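Local coordinates for protein toll (Drosophila melanogaster, PDB 4LXR) that binds the cleaved, active form of the cytokine spaetzle and signals for dorsal-ventral polarity in the embryo and for antifungal immunity, at residues L82-D93 with M112-L122; R183-G191 with L206-A217. All coordinates share one frame; numbering follows the deposited sequence.

Interaction 1: residues L82-D93 with M112-L122; sequences LPGHTPIASILD and MNITRQHLDRL. With NAG (2-acetamido-2-deoxy-beta-D-glucopyranose), chain I.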
# COMPACT_ATOMS: atom_id res chain seq x y z
N LEU A 82 -19.84 -41.45 -13.65
CA LEU A 82 -19.11 -42.67 -13.93
C LEU A 82 -19.92 -43.48 -14.94
O LEU A 82 -21.13 -43.68 -14.76
CB LEU A 82 -18.84 -43.46 -12.65
CG LEU A 82 -17.83 -42.73 -11.76
CD1 LEU A 82 -17.77 -43.33 -10.34
CD2 LEU A 82 -16.45 -42.72 -12.43
N PRO A 83 -19.26 -43.93 -16.01
CA PRO A 83 -19.94 -44.46 -17.19
C PRO A 83 -20.40 -45.91 -17.06
O PRO A 83 -20.15 -46.72 -17.96
CB PRO A 83 -18.87 -44.32 -18.28
CG PRO A 83 -17.60 -44.44 -17.56
CD PRO A 83 -17.80 -43.81 -16.22
N GLY A 84 -21.08 -46.24 -15.97
CA GLY A 84 -21.58 -47.60 -15.77
C GLY A 84 -20.51 -48.69 -15.77
O GLY A 84 -19.46 -48.56 -15.15
N HIS A 85 -20.79 -49.78 -16.48
CA HIS A 85 -19.85 -50.89 -16.59
C HIS A 85 -18.94 -50.73 -17.80
O HIS A 85 -18.54 -51.71 -18.42
CB HIS A 85 -20.62 -52.20 -16.65
CG HIS A 85 -21.47 -52.44 -15.44
ND1 HIS A 85 -21.01 -52.20 -14.16
CD2 HIS A 85 -22.74 -52.88 -15.31
CE1 HIS A 85 -21.97 -52.49 -13.29
NE2 HIS A 85 -23.03 -52.91 -13.97
N THR A 86 -18.64 -49.48 -18.13
CA THR A 86 -17.82 -49.12 -19.27
C THR A 86 -16.54 -48.41 -18.78
O THR A 86 -16.61 -47.58 -17.89
CB THR A 86 -18.62 -48.17 -20.19
OG1 THR A 86 -19.71 -48.89 -20.78
CG2 THR A 86 -17.75 -47.55 -21.27
N PRO A 87 -15.38 -48.75 -19.35
CA PRO A 87 -14.15 -48.03 -18.95
C PRO A 87 -14.19 -46.54 -19.36
O PRO A 87 -14.78 -46.20 -20.39
CB PRO A 87 -13.05 -48.77 -19.71
CG PRO A 87 -13.66 -50.25 -19.90
CD PRO A 87 -15.12 -49.97 -20.14
N ILE A 88 -13.57 -45.67 -18.56
CA ILE A 88 -13.47 -44.24 -18.89
C ILE A 88 -12.67 -44.13 -20.18
O ILE A 88 -12.90 -43.23 -20.98
CB ILE A 88 -12.85 -43.41 -17.74
CG1 ILE A 88 -13.80 -43.38 -16.54
CG2 ILE A 88 -12.54 -41.93 -18.16
CD1 ILE A 88 -13.15 -42.96 -15.21
N ALA A 89 -11.77 -45.10 -20.40
CA ALA A 89 -10.95 -45.12 -21.63
C ALA A 89 -11.82 -45.12 -22.89
O ALA A 89 -11.42 -44.59 -23.92
CB ALA A 89 -10.01 -46.32 -21.63
N SER A 90 -13.01 -45.72 -22.80
CA SER A 90 -13.94 -45.72 -23.93
C SER A 90 -14.48 -44.32 -24.28
O SER A 90 -14.68 -44.01 -25.45
CB SER A 90 -15.07 -46.71 -23.68
OG SER A 90 -14.59 -48.04 -23.78
N ILE A 91 -14.72 -43.49 -23.27
CA ILE A 91 -15.06 -42.09 -23.55
C ILE A 91 -13.89 -41.40 -24.24
O ILE A 91 -14.06 -40.73 -25.27
CB ILE A 91 -15.46 -41.32 -22.27
CG1 ILE A 91 -16.81 -41.82 -21.77
CG2 ILE A 91 -15.52 -39.82 -22.54
CD1 ILE A 91 -16.98 -41.69 -20.27
N LEU A 92 -12.68 -41.60 -23.71
CA LEU A 92 -11.48 -41.00 -24.28
C LEU A 92 -11.19 -41.51 -25.71
O LEU A 92 -10.80 -40.71 -26.58
CB LEU A 92 -10.27 -41.18 -23.35
CG LEU A 92 -10.45 -40.73 -21.89
CD1 LEU A 92 -9.13 -40.70 -21.12
CD2 LEU A 92 -11.15 -39.39 -21.77
N ASP A 93 -11.38 -42.81 -25.95
CA ASP A 93 -11.24 -43.35 -27.31
C ASP A 93 -12.18 -42.64 -28.27
O ASP A 93 -11.79 -42.27 -29.36
CB ASP A 93 -11.55 -44.86 -27.39
CG ASP A 93 -10.62 -45.70 -26.53
OD1 ASP A 93 -9.51 -45.24 -26.20
OD2 ASP A 93 -11.01 -46.83 -26.17
N MET A 112 -22.95 -43.77 -9.31
CA MET A 112 -22.51 -45.07 -8.81
C MET A 112 -21.16 -44.89 -8.09
O MET A 112 -20.57 -43.80 -8.10
CB MET A 112 -22.33 -46.05 -9.98
CG MET A 112 -21.15 -45.70 -10.90
SD MET A 112 -21.04 -46.69 -12.43
CE MET A 112 -20.50 -48.31 -11.78
N ASN A 113 -20.68 -45.96 -7.46
CA ASN A 113 -19.32 -46.00 -6.90
C ASN A 113 -18.30 -46.26 -8.01
O ASN A 113 -18.60 -46.92 -9.00
CB ASN A 113 -19.22 -47.13 -5.84
CG ASN A 113 -20.06 -46.86 -4.59
OD1 ASN A 113 -20.03 -45.75 -4.05
ND2 ASN A 113 -20.80 -47.87 -4.13
N ILE A 114 -17.08 -45.75 -7.86
CA ILE A 114 -16.02 -46.04 -8.83
C ILE A 114 -15.59 -47.51 -8.77
O ILE A 114 -15.64 -48.15 -7.72
CB ILE A 114 -14.79 -45.06 -8.65
CG1 ILE A 114 -13.94 -44.98 -9.92
CG2 ILE A 114 -13.99 -45.42 -7.43
CD1 ILE A 114 -12.85 -43.88 -9.87
N THR A 115 -15.19 -48.07 -9.91
CA THR A 115 -14.76 -49.46 -9.95
C THR A 115 -13.41 -49.59 -10.65
O THR A 115 -13.00 -48.71 -11.41
CB THR A 115 -15.75 -50.37 -10.72
OG1 THR A 115 -15.69 -50.07 -12.12
CG2 THR A 115 -17.19 -50.23 -10.21
N ARG A 116 -12.76 -50.73 -10.41
CA ARG A 116 -11.55 -51.10 -11.13
C ARG A 116 -11.76 -51.09 -12.65
O ARG A 116 -10.90 -50.63 -13.40
CB ARG A 116 -11.08 -52.48 -10.66
CG ARG A 116 -9.79 -52.93 -11.31
CD ARG A 116 -9.60 -54.43 -11.20
NE ARG A 116 -10.44 -55.14 -12.16
CZ ARG A 116 -10.77 -56.43 -12.08
NH1 ARG A 116 -11.55 -56.97 -13.01
NH2 ARG A 116 -10.33 -57.18 -11.07
N GLN A 117 -12.89 -51.60 -13.11
CA GLN A 117 -13.20 -51.54 -14.54
C GLN A 117 -13.08 -50.13 -15.15
O GLN A 117 -12.66 -49.97 -16.30
CB GLN A 117 -14.60 -52.10 -14.82
CG GLN A 117 -14.95 -52.15 -16.30
CD GLN A 117 -16.29 -52.81 -16.57
OE1 GLN A 117 -16.49 -53.45 -17.61
NE2 GLN A 117 -17.22 -52.65 -15.64
N HIS A 118 -13.41 -49.10 -14.38
CA HIS A 118 -13.35 -47.73 -14.89
C HIS A 118 -11.96 -47.34 -15.36
O HIS A 118 -11.80 -46.44 -16.20
CB HIS A 118 -13.88 -46.75 -13.84
CG HIS A 118 -15.36 -46.84 -13.63
ND1 HIS A 118 -15.96 -46.60 -12.42
CD2 HIS A 118 -16.36 -47.18 -14.49
CE1 HIS A 118 -17.27 -46.75 -12.54
NE2 HIS A 118 -17.53 -47.10 -13.78
N LEU A 119 -10.93 -48.03 -14.88
CA LEU A 119 -9.57 -47.69 -15.26
C LEU A 119 -8.94 -48.67 -16.25
O LEU A 119 -7.75 -48.56 -16.54
CB LEU A 119 -8.67 -47.51 -14.03
CG LEU A 119 -8.96 -46.31 -13.11
CD1 LEU A 119 -8.06 -46.38 -11.89
CD2 LEU A 119 -8.74 -44.96 -13.85
N ASP A 120 -9.72 -49.63 -16.75
CA ASP A 120 -9.25 -50.52 -17.82
C ASP A 120 -8.62 -49.70 -18.96
O ASP A 120 -9.14 -48.63 -19.32
CB ASP A 120 -10.39 -51.38 -18.38
CG ASP A 120 -10.83 -52.50 -17.42
OD1 ASP A 120 -10.18 -52.73 -16.37
OD2 ASP A 120 -11.83 -53.18 -17.74
N ARG A 121 -7.51 -50.19 -19.52
CA ARG A 121 -6.77 -49.51 -20.60
C ARG A 121 -6.08 -48.19 -20.20
O ARG A 121 -5.42 -47.55 -21.02
CB ARG A 121 -7.65 -49.34 -21.86
CG ARG A 121 -8.44 -50.60 -22.22
CD ARG A 121 -8.90 -50.59 -23.69
NE ARG A 121 -9.79 -49.47 -24.01
CZ ARG A 121 -11.11 -49.48 -23.79
NH1 ARG A 121 -11.70 -50.54 -23.25
NH2 ARG A 121 -11.84 -48.44 -24.11
N LEU A 122 -6.19 -47.79 -18.93
CA LEU A 122 -5.47 -46.61 -18.45
C LEU A 122 -4.32 -46.94 -17.50
O LEU A 122 -3.92 -46.09 -16.69
CB LEU A 122 -6.44 -45.60 -17.81
CG LEU A 122 -7.39 -45.02 -18.85
CD1 LEU A 122 -8.41 -44.06 -18.25
CD2 LEU A 122 -6.60 -44.35 -19.94
C1 NAG I . -21.07 -47.79 -2.70
C2 NAG I . -22.59 -47.66 -2.81
C3 NAG I . -23.26 -47.82 -1.44
C4 NAG I . -22.73 -49.04 -0.68
C5 NAG I . -21.21 -49.04 -0.66
C6 NAG I . -20.63 -50.28 -0.01
C7 NAG I . -23.62 -46.23 -4.53
C8 NAG I . -24.05 -47.50 -5.21
N2 NAG I . -22.94 -46.38 -3.39
O3 NAG I . -24.67 -47.94 -1.61
O4 NAG I . -23.20 -49.02 0.66
O5 NAG I . -20.72 -49.00 -2.01
O6 NAG I . -19.97 -51.13 -0.94
O7 NAG I . -23.88 -45.12 -4.99
O HOH W 1 -17.89 -50.99 -13.57
O HOH W 2 -10.53 -46.56 -18.41
O HOH W 3 -14.25 -51.43 -23.38
O HOH W 4 -8.09 -47.29 -24.88
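M112 packs its CG against L82 CB (3.7 Å) where a loop leading into a short helix (88-93) lies beside the loop of the next turn of the leucine-rich repeat solenoid, in Toll's extracellular part. A bend at chi3 (-72°) folds the methionine tip over G84, its SD 3.5 Å from G84 CA. N113 turns away to carry a GlcNAc on ND2, while its OD1 accepts from H137 N and T136 OG1. I114 presents CB to L82 CD1 (3.8 Å). At the start of the 3-10 turn, Q117 NE2 donates to a water that in turn donates to G84 O. H118 is gripped: NE2 donates to G84 O (2.8 Å) in the carbonyl plane, T115 OG1 sits over one ring face, and L82 CD2 makes an off-centre CH-pi contact. A leucine in its place would probably leave G84 O without its ring donor and the turn at P83-T86 less firmly held. The backbone O of H118 receives I88 N (3.0 Å). D120 CB rests on P87 CG. R121 lays its guanidinium over A89 CB; NH2 donates to S90 OG (2.8 Å), in the guanidinium plane, and forms a salt bridge with D93 OD2 (2.7 Å). Last, L122 CG meets A89 CB at 4.0 Å.

Interaction 2: residues R183-G191 with L206-A217; sequences RQMPRGIFG and LHNLTKHDFEGA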
# COMPACT_ATOMS: atom_id res chain seq x y z
N ARG A 183 -8.40 -42.40 10.06
CA ARG A 183 -8.16 -42.49 11.51
C ARG A 183 -6.87 -43.23 11.83
O ARG A 183 -6.28 -43.04 12.90
CB ARG A 183 -9.28 -43.24 12.19
CG ARG A 183 -10.63 -42.62 12.07
CD ARG A 183 -11.63 -43.62 11.48
NE ARG A 183 -12.97 -43.31 11.97
CZ ARG A 183 -13.77 -42.40 11.45
NH1 ARG A 183 -13.39 -41.69 10.39
NH2 ARG A 183 -14.97 -42.20 11.98
N GLN A 184 -6.48 -44.11 10.91
CA GLN A 184 -5.30 -44.94 11.11
C GLN A 184 -4.47 -44.99 9.83
O GLN A 184 -5.02 -44.97 8.73
CB GLN A 184 -5.70 -46.39 11.51
CG GLN A 184 -6.67 -46.49 12.69
CD GLN A 184 -6.03 -46.05 14.01
OE1 GLN A 184 -4.80 -45.98 14.12
NE2 GLN A 184 -6.86 -45.74 15.01
N MET A 185 -3.15 -45.07 9.99
CA MET A 185 -2.29 -45.44 8.88
C MET A 185 -2.55 -46.89 8.47
O MET A 185 -2.54 -47.78 9.31
CB MET A 185 -0.82 -45.29 9.27
CG MET A 185 0.13 -45.30 8.08
SD MET A 185 0.00 -43.74 7.18
CE MET A 185 0.53 -42.62 8.46
N PRO A 186 -2.78 -47.12 7.17
CA PRO A 186 -2.85 -48.50 6.67
C PRO A 186 -1.55 -49.23 6.97
O PRO A 186 -0.49 -48.63 6.87
CB PRO A 186 -3.03 -48.31 5.15
CG PRO A 186 -3.62 -46.95 5.01
CD PRO A 186 -2.99 -46.13 6.11
N ARG A 187 -1.62 -50.49 7.35
CA ARG A 187 -0.43 -51.22 7.76
C ARG A 187 0.27 -51.90 6.60
O ARG A 187 -0.37 -52.31 5.63
CB ARG A 187 -0.78 -52.28 8.81
CG ARG A 187 -1.19 -51.70 10.15
CD ARG A 187 -0.09 -50.87 10.79
NE ARG A 187 -0.32 -50.71 12.23
CZ ARG A 187 0.39 -49.92 13.03
NH1 ARG A 187 1.37 -49.19 12.53
NH2 ARG A 187 0.11 -49.85 14.32
N GLY A 188 1.60 -52.01 6.72
CA GLY A 188 2.43 -52.72 5.76
C GLY A 188 2.33 -52.25 4.31
O GLY A 188 2.36 -53.07 3.40
N ILE A 189 2.22 -50.95 4.09
CA ILE A 189 2.06 -50.46 2.72
C ILE A 189 3.36 -49.96 2.09
O ILE A 189 3.55 -50.04 0.87
CB ILE A 189 0.98 -49.35 2.62
CG1 ILE A 189 1.43 -48.08 3.36
CG2 ILE A 189 -0.36 -49.86 3.14
CD1 ILE A 189 0.40 -46.96 3.31
N PHE A 190 4.26 -49.45 2.92
CA PHE A 190 5.47 -48.80 2.41
C PHE A 190 6.43 -49.74 1.66
O PHE A 190 7.14 -49.32 0.74
CB PHE A 190 6.17 -48.08 3.55
CG PHE A 190 5.36 -46.94 4.10
CD1 PHE A 190 5.21 -45.76 3.38
CD2 PHE A 190 4.76 -47.05 5.34
CE1 PHE A 190 4.48 -44.72 3.89
CE2 PHE A 190 4.01 -46.02 5.85
CZ PHE A 190 3.88 -44.84 5.12
N GLY A 191 6.43 -51.01 2.04
CA GLY A 191 7.20 -52.02 1.32
C GLY A 191 6.70 -52.17 -0.11
O GLY A 191 7.40 -52.69 -0.97
N LEU A 206 -6.04 -38.39 12.21
CA LEU A 206 -5.02 -39.35 12.65
C LEU A 206 -4.55 -39.05 14.07
O LEU A 206 -3.49 -38.45 14.28
CB LEU A 206 -3.84 -39.32 11.67
CG LEU A 206 -4.14 -39.76 10.24
CD1 LEU A 206 -3.04 -39.27 9.30
CD2 LEU A 206 -4.31 -41.29 10.14
N HIS A 207 -5.35 -39.47 15.04
CA HIS A 207 -5.13 -39.20 16.45
C HIS A 207 -4.35 -40.30 17.17
O HIS A 207 -4.31 -40.32 18.39
CB HIS A 207 -6.49 -39.05 17.15
CG HIS A 207 -7.38 -38.03 16.52
ND1 HIS A 207 -8.74 -37.98 16.75
CD2 HIS A 207 -7.10 -37.00 15.69
CE1 HIS A 207 -9.26 -36.97 16.08
NE2 HIS A 207 -8.28 -36.36 15.42
N ASN A 208 -3.75 -41.22 16.43
CA ASN A 208 -3.08 -42.35 17.06
C ASN A 208 -1.81 -42.80 16.33
O ASN A 208 -1.53 -43.98 16.26
CB ASN A 208 -4.04 -43.53 17.21
CG ASN A 208 -5.19 -43.24 18.19
OD1 ASN A 208 -6.34 -43.08 17.78
ND2 ASN A 208 -4.87 -43.17 19.48
N LEU A 209 -1.07 -41.85 15.78
CA LEU A 209 0.15 -42.18 15.06
C LEU A 209 1.20 -42.69 16.03
O LEU A 209 1.40 -42.10 17.10
CB LEU A 209 0.67 -40.96 14.29
CG LEU A 209 -0.15 -40.47 13.11
CD1 LEU A 209 0.48 -39.19 12.56
CD2 LEU A 209 -0.26 -41.54 12.00
N THR A 210 1.83 -43.81 15.68
CA THR A 210 2.93 -44.37 16.43
C THR A 210 4.05 -44.76 15.45
O THR A 210 3.84 -44.80 14.22
CB THR A 210 2.52 -45.63 17.26
OG1 THR A 210 1.87 -46.58 16.41
CG2 THR A 210 1.57 -45.25 18.38
N LYS A 211 5.22 -45.04 16.01
CA LYS A 211 6.43 -45.36 15.26
C LYS A 211 6.20 -46.46 14.23
O LYS A 211 6.61 -46.34 13.07
CB LYS A 211 7.53 -45.73 16.25
CG LYS A 211 8.70 -46.51 15.70
CD LYS A 211 9.70 -46.79 16.84
CE LYS A 211 10.75 -47.83 16.43
NZ LYS A 211 11.91 -47.91 17.38
N HIS A 212 5.50 -47.52 14.62
CA HIS A 212 5.24 -48.64 13.74
C HIS A 212 4.47 -48.26 12.47
O HIS A 212 4.53 -48.97 11.47
CB HIS A 212 4.49 -49.75 14.49
CG HIS A 212 4.32 -51.02 13.70
ND1 HIS A 212 5.38 -51.83 13.37
CD2 HIS A 212 3.22 -51.60 13.18
CE1 HIS A 212 4.93 -52.87 12.68
NE2 HIS A 212 3.63 -52.76 12.56
N ASP A 213 3.74 -47.15 12.52
CA ASP A 213 2.95 -46.70 11.38
C ASP A 213 3.85 -46.42 10.16
O ASP A 213 3.41 -46.55 9.01
CB ASP A 213 2.10 -45.46 11.73
CG ASP A 213 0.85 -45.79 12.54
OD1 ASP A 213 0.41 -46.96 12.53
OD2 ASP A 213 0.28 -44.88 13.19
N PHE A 214 5.09 -46.04 10.41
CA PHE A 214 5.99 -45.68 9.31
C PHE A 214 7.10 -46.70 9.09
O PHE A 214 8.12 -46.41 8.48
CB PHE A 214 6.58 -44.28 9.53
CG PHE A 214 5.53 -43.23 9.74
CD1 PHE A 214 4.78 -42.76 8.68
CD2 PHE A 214 5.29 -42.72 11.00
CE1 PHE A 214 3.81 -41.79 8.88
CE2 PHE A 214 4.33 -41.74 11.20
CZ PHE A 214 3.59 -41.29 10.15
N GLU A 215 6.89 -47.92 9.58
CA GLU A 215 7.86 -48.99 9.35
C GLU A 215 8.08 -49.25 7.86
O GLU A 215 7.14 -49.48 7.09
CB GLU A 215 7.40 -50.28 10.05
CG GLU A 215 8.12 -51.50 9.59
CD GLU A 215 7.51 -52.75 10.19
OE1 GLU A 215 6.77 -53.46 9.46
OE2 GLU A 215 7.75 -53.01 11.39
N GLY A 216 9.34 -49.19 7.44
CA GLY A 216 9.66 -49.39 6.04
C GLY A 216 9.67 -48.11 5.21
O GLY A 216 9.96 -48.15 4.02
N ALA A 217 9.36 -46.97 5.82
CA ALA A 217 9.22 -45.73 5.05
C ALA A 217 10.52 -44.92 4.91
O ALA A 217 10.50 -43.70 5.00
CB ALA A 217 8.12 -44.86 5.66
O HOH W 5 -3.93 -42.27 13.84
O HOH W 6 -7.63 -41.92 15.22
O HOH W 7 -2.27 -44.70 12.78
O HOH W 8 -2.10 -47.95 11.94
O HOH W 9 2.19 -48.62 7.57
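The second and third leucine-rich repeats (LRR 2 and LRR 3) of the solenoid stack here through the loops that follow strands 174-176 and 198-200. F190 and F214 hold equivalent places in the two loops, consistent with the phenylalanine spine of Toll-like receptor ectodomains. The F190 ring is sandwiched, with I189 CG1 over one face and A217 CB over the other in a CH-pi contact, 3.8 Å from the ring centroid and 12° off its normal. M185 bends at chi2 (73°) and chi3 (62°), which curls CE back to within 3.4 Å of F214 CE1 and 3.8 Å of L209 CD2. L206 CD2 covers the peptide joining R183 to Q184. Buried beside M185, D213 uses OD2 to accept the backbone N of T210 (3.1 Å), met from above the carboxylate plane. R187 forms a salt bridge with D213 OD1, but the arginine is poorly ordered and its modelled approach, too close at NH1, is doubtful. Backbone to backbone, water stands in for direct bonds: one molecule accepts from N208 N and donates to R183 O, and another donates to both P186 O and D213 O. At the ring edge, F190 CE2 lies 3.3 Å from D213 O.

Overall arrangement
Both contacts join loops of neighbouring solenoid turns, but different ones: interaction 1 lies near the N-terminal end, interaction 2 further along, with centres about 31 Å apart and nearest atoms about 16 Å apart. Each is partly buried. In interaction 1 the charged pair is exposed at the surface, whereas in interaction 2 a buried aspartate meets an exposed arginine. Water bridges occur in both; interaction 1, where a helix replaces part of the loop, adds direct hydrogen bonds, including those of R121, and its inner side chains reach F105 and M77 on the strands. Interaction 2 has none across the segments and relies on aromatic and methionine packing, with a less certain salt bridge; I189 and A217 continue the stack to F166 and L241.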